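Local atomic coordinates of pyruvate synthase subunit porC (Thermotoga maritima MSB8, PDB entry 2RAA), a protein that serves as the gamma subunit of the heterotetrameric pyruvate synthase, which oxidises pyruvate with CoA to acetyl-CoA and CO2 while reducing ferredoxin. Residues 109-115 against 130-136; 118-122 against 200-204. All blocks are in the same frame, centred on the assembly; numbering follows the deposited sequence.

A beta-alpha-beta unit offers one sheet face to its own crossover helix, and a later strand can extend the same edge; the two contacts here illustrate both steps. Contact 1 pairs strands 109-113 and 130-134 side by side, and contact 2 joins the intervening helix 118-125 to the C-terminal strand 201-202, which runs antiparallel along the far edge of 130-134. Their segments alternate along the chain (109-115, 118-122, 130-136, 200-204), and the contact centres lie about 7 Å apart. Backbone pairing of V133 with K201 and of I131 with S203, together with the C132-C202 disulfide, ties the end of the chain to strand 130-134, the last of the parallel strands.

Contact 1 of 2, residues 109-115 against 130-136; sequences ILLVNTV and KICVVDA
Strands 109-113 and 130-134 are extended and run parallel, with axes 4.7 Å apart at closest approach and 18° between them. In register, L110 pairs with I131, L111 with C132, V112 with V133 and N113 with V134, at CA-CA distances of 4.7 to 5.3 Å. The backbone hydrogen bonds alternate: L110 N to K130 O (3.0 Å), C132 N to L110 O (2.7 Å), V112 N to C132 O (2.9 Å), V134 N to V112 O (3.1 Å) and T114 N to V134 O (3.1 Å). This is the pairing of a classic beta-alpha-beta unit, whose helix 118-125 packs on the face carrying L110 and I131. There L110 CD2 meets I131 CG1 (4.3 Å); on the other face, which helix 150-161 covers, C132 SG, disulfide-bonded to C202, lies 3.6 Å from I109 CG2, and L111 CD1 meets C132 CB at 3.9 Å. At the C-terminal ends of the strands polar side chains take over. N113 (chi1 t) OD1 accepts a hydrogen bond from A136 N (2.9 Å), while ND2 is hydrogen-bonded to I91 O and T137 OG1. T114 OG1 is hydrogen-bonded to E93 OE1. D135 stands at the N-cap of the next helix, its OD1 making a weak hydrogen bond to D138 N.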
# COMPACT_ATOMS: atom_id res chain seq x y z
N ILE A 109 6.90 -5.02 -8.31
CA ILE A 109 6.53 -5.68 -7.05
C ILE A 109 5.05 -5.84 -6.91
O ILE A 109 4.29 -4.94 -7.20
CB ILE A 109 7.02 -4.87 -5.80
CG1 ILE A 109 8.55 -4.80 -5.79
CG2 ILE A 109 6.50 -5.48 -4.50
CD1 ILE A 109 9.15 -4.06 -4.60
N LEU A 110 4.65 -7.00 -6.43
CA LEU A 110 3.26 -7.23 -6.07
C LEU A 110 3.29 -7.35 -4.55
O LEU A 110 3.93 -8.23 -3.99
CB LEU A 110 2.73 -8.48 -6.74
CG LEU A 110 1.36 -8.99 -6.36
CD1 LEU A 110 0.28 -7.91 -6.49
CD2 LEU A 110 1.06 -10.19 -7.26
N LEU A 111 2.62 -6.40 -3.89
CA LEU A 111 2.57 -6.34 -2.43
C LEU A 111 1.14 -6.68 -2.02
O LEU A 111 0.19 -6.11 -2.60
CB LEU A 111 3.01 -4.94 -1.95
CG LEU A 111 2.79 -4.60 -0.47
CD1 LEU A 111 3.59 -5.51 0.45
CD2 LEU A 111 3.04 -3.11 -0.21
N VAL A 112 0.98 -7.60 -1.06
CA VAL A 112 -0.35 -8.13 -0.69
C VAL A 112 -0.53 -8.27 0.82
O VAL A 112 0.39 -8.64 1.54
CB VAL A 112 -0.65 -9.51 -1.38
CG1 VAL A 112 -2.12 -9.90 -1.25
CG2 VAL A 112 -0.29 -9.47 -2.87
N ASN A 113 -1.74 -7.96 1.27
CA ASN A 113 -2.18 -8.10 2.66
C ASN A 113 -2.75 -9.48 2.70
O ASN A 113 -3.85 -9.73 2.22
CB ASN A 113 -3.28 -7.08 3.01
CG ASN A 113 -3.96 -7.37 4.35
OD1 ASN A 113 -3.34 -7.88 5.27
ND2 ASN A 113 -5.24 -6.99 4.46
N THR A 114 -1.98 -10.41 3.23
CA THR A 114 -2.43 -11.78 3.23
C THR A 114 -1.69 -12.56 4.24
O THR A 114 -0.53 -12.28 4.51
CB THR A 114 -2.17 -12.44 1.86
OG1 THR A 114 -2.82 -13.72 1.82
CG2 THR A 114 -0.65 -12.58 1.57
N VAL A 115 -2.36 -13.56 4.78
CA VAL A 115 -1.70 -14.52 5.68
C VAL A 115 -1.17 -15.74 4.90
O VAL A 115 -0.52 -16.58 5.47
CB VAL A 115 -2.64 -14.98 6.79
CG1 VAL A 115 -3.68 -15.98 6.24
CG2 VAL A 115 -1.84 -15.55 7.93
N LYS A 130 8.91 -10.22 -8.03
CA LYS A 130 8.95 -10.15 -6.58
C LYS A 130 7.53 -10.01 -6.05
O LYS A 130 6.77 -9.17 -6.49
CB LYS A 130 9.84 -8.99 -6.09
CG LYS A 130 10.17 -9.10 -4.59
CD LYS A 130 10.73 -7.80 -4.01
CE LYS A 130 12.20 -7.60 -4.34
NZ LYS A 130 12.67 -6.29 -3.77
N ILE A 131 7.17 -10.89 -5.12
CA ILE A 131 5.89 -10.84 -4.42
C ILE A 131 6.20 -10.65 -2.94
O ILE A 131 6.93 -11.43 -2.37
CB ILE A 131 5.08 -12.15 -4.57
CG1 ILE A 131 4.62 -12.33 -6.03
CG2 ILE A 131 3.91 -12.17 -3.57
CD1 ILE A 131 4.05 -13.71 -6.38
N CYS A 132 5.65 -9.60 -2.34
CA CYS A 132 5.85 -9.32 -0.93
C CYS A 132 4.49 -9.47 -0.23
O CYS A 132 3.46 -9.09 -0.80
CB CYS A 132 6.40 -7.91 -0.77
SG CYS A 132 7.80 -7.50 -1.86
N VAL A 133 4.47 -10.04 0.97
CA VAL A 133 3.22 -10.28 1.69
C VAL A 133 3.39 -9.88 3.16
O VAL A 133 4.50 -9.95 3.71
CB VAL A 133 2.77 -11.78 1.65
CG1 VAL A 133 2.60 -12.28 0.22
CG2 VAL A 133 3.74 -12.68 2.42
N VAL A 134 2.30 -9.46 3.79
CA VAL A 134 2.37 -9.09 5.21
C VAL A 134 0.95 -9.16 5.75
O VAL A 134 0.02 -8.85 5.05
CB VAL A 134 2.91 -7.67 5.43
CG1 VAL A 134 2.07 -6.63 4.66
CG2 VAL A 134 3.06 -7.32 6.95
N ASP A 135 0.80 -9.59 6.98
CA ASP A 135 -0.58 -9.72 7.58
C ASP A 135 -0.94 -8.39 8.20
O ASP A 135 -0.82 -8.17 9.43
CB ASP A 135 -0.56 -10.84 8.61
CG ASP A 135 -1.88 -11.05 9.26
OD1 ASP A 135 -2.88 -10.42 8.82
OD2 ASP A 135 -1.89 -11.83 10.24
N ALA A 136 -1.37 -7.45 7.34
CA ALA A 136 -1.56 -6.06 7.79
C ALA A 136 -2.81 -5.99 8.63
O ALA A 136 -2.84 -5.26 9.61
CB ALA A 136 -1.66 -5.12 6.63

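Contact 2 of 2, residues 118-122 against 200-204; sequences FEFVR and VKCSE
F118 is the residue most deeply engaged, followed by S203 and then R122. The principle illustrated is that the first turn of a crossover helix can receive the end of the chain as well as the strands it connects. Residues 118-122 are helical, with R122 N hydrogen-bonded to F118 O at 2.8 Å; K201 and C202 are extended, and the backbone turns at S203 (phi/psi -57/-42°). The CA atoms of F118 and S203 lie 6.5 Å apart. F118 projects toward the C-terminal segment with chi1 m (-49°) and chi2 -64°, laying its ring against backbone. K201 O sits at the ring edge, 3.4 Å from F118 CE1; S203 N lies over one face, also 3.4 Å from CE1; and the carbonyl carbon C of C202 is 3.4 Å from F118 CZ.

S203, chi1 t, directs its hydroxyl to the guanidinium of R122. NH1 and NH2 of R122 both donate weak hydrogen bonds to S203 OG, at 3.1 and 3.2 Å. R122 has chi1 to chi3 between the usual wells (-133, 143 and -141°), and its NH2 also makes a long salt bridge to E204 OE2, 3.9 Å away. NE of R122 is hydrogen-bonded to F127 O.

At the surface of the subunit, helix 118-125 thus meets the short strand 201-202, outermost in this chain's sheet, whose antiparallel neighbour 130-134 supplies I131, packed against F118, V121 and R122, while C202 is disulfide-bonded to C132 and touches V160 of helix 150-161.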
# COMPACT_ATOMS: atom_id res chain seq x y z
N PHE A 118 3.77 -16.96 -0.93
CA PHE A 118 4.08 -16.48 -2.27
C PHE A 118 3.46 -17.37 -3.34
O PHE A 118 2.92 -16.87 -4.33
CB PHE A 118 5.59 -16.38 -2.49
CG PHE A 118 6.32 -15.64 -1.40
CD1 PHE A 118 6.06 -14.30 -1.16
CD2 PHE A 118 7.27 -16.28 -0.61
CE1 PHE A 118 6.73 -13.62 -0.14
CE2 PHE A 118 7.94 -15.61 0.39
CZ PHE A 118 7.67 -14.28 0.63
N GLU A 119 3.53 -18.68 -3.12
CA GLU A 119 2.99 -19.66 -4.06
C GLU A 119 1.49 -19.48 -4.29
O GLU A 119 1.03 -19.58 -5.42
CB GLU A 119 3.27 -21.08 -3.55
CG GLU A 119 3.03 -22.18 -4.57
CD GLU A 119 3.44 -23.56 -4.05
OE1 GLU A 119 3.20 -23.84 -2.84
OE2 GLU A 119 3.99 -24.36 -4.85
N PHE A 120 0.74 -19.22 -3.22
CA PHE A 120 -0.69 -18.97 -3.35
C PHE A 120 -0.98 -17.73 -4.21
O PHE A 120 -1.84 -17.75 -5.09
CB PHE A 120 -1.34 -18.78 -1.97
CG PHE A 120 -2.76 -18.30 -2.05
CD1 PHE A 120 -3.76 -19.13 -2.50
CD2 PHE A 120 -3.08 -16.99 -1.70
CE1 PHE A 120 -5.08 -18.68 -2.59
CE2 PHE A 120 -4.39 -16.53 -1.79
CZ PHE A 120 -5.39 -17.38 -2.23
N VAL A 121 -0.23 -16.67 -3.93
CA VAL A 121 -0.38 -15.41 -4.64
C VAL A 121 -0.02 -15.58 -6.12
O VAL A 121 -0.67 -15.03 -7.01
CB VAL A 121 0.51 -14.30 -4.01
CG1 VAL A 121 0.39 -13.00 -4.81
CG2 VAL A 121 0.15 -14.10 -2.54
N ARG A 122 1.03 -16.36 -6.36
CA ARG A 122 1.49 -16.67 -7.71
C ARG A 122 0.43 -17.41 -8.50
O ARG A 122 0.26 -17.16 -9.69
CB ARG A 122 2.74 -17.53 -7.62
CG ARG A 122 3.86 -17.08 -8.52
CD ARG A 122 5.20 -17.29 -7.83
NE ARG A 122 6.12 -16.19 -8.11
CZ ARG A 122 7.19 -15.91 -7.37
NH1 ARG A 122 7.49 -16.64 -6.29
NH2 ARG A 122 7.96 -14.88 -7.71
N VAL A 200 7.02 -7.15 6.69
CA VAL A 200 6.74 -7.59 5.33
C VAL A 200 7.82 -8.61 4.90
O VAL A 200 8.99 -8.41 5.23
CB VAL A 200 6.72 -6.40 4.36
CG1 VAL A 200 8.07 -5.61 4.41
CG2 VAL A 200 6.38 -6.88 2.93
N LYS A 201 7.45 -9.69 4.20
CA LYS A 201 8.44 -10.66 3.71
C LYS A 201 8.37 -10.78 2.21
O LYS A 201 7.30 -10.76 1.62
CB LYS A 201 8.22 -12.06 4.32
CG LYS A 201 8.21 -12.12 5.85
CD LYS A 201 9.54 -11.74 6.49
CE LYS A 201 9.45 -11.82 8.03
NZ LYS A 201 10.69 -11.34 8.71
N CYS A 202 9.54 -10.96 1.59
CA CYS A 202 9.65 -11.01 0.14
C CYS A 202 10.17 -12.31 -0.50
O CYS A 202 11.04 -13.00 0.02
CB CYS A 202 10.53 -9.85 -0.32
SG CYS A 202 9.69 -8.30 -0.14
N SER A 203 9.62 -12.55 -1.68
CA SER A 203 9.92 -13.62 -2.61
C SER A 203 11.39 -13.66 -3.03
O SER A 203 11.99 -14.74 -3.14
CB SER A 203 9.06 -13.34 -3.84
OG SER A 203 8.98 -14.41 -4.73
N GLU A 204 11.95 -12.48 -3.29
CA GLU A 204 13.34 -12.33 -3.72
C GLU A 204 13.96 -11.18 -2.92
O GLU A 204 13.24 -10.32 -2.39
CB GLU A 204 13.39 -12.02 -5.21
CG GLU A 204 12.41 -12.88 -6.02
CD GLU A 204 12.21 -12.41 -7.45
OE1 GLU A 204 12.89 -11.44 -7.88
OE2 GLU A 204 11.36 -13.02 -8.14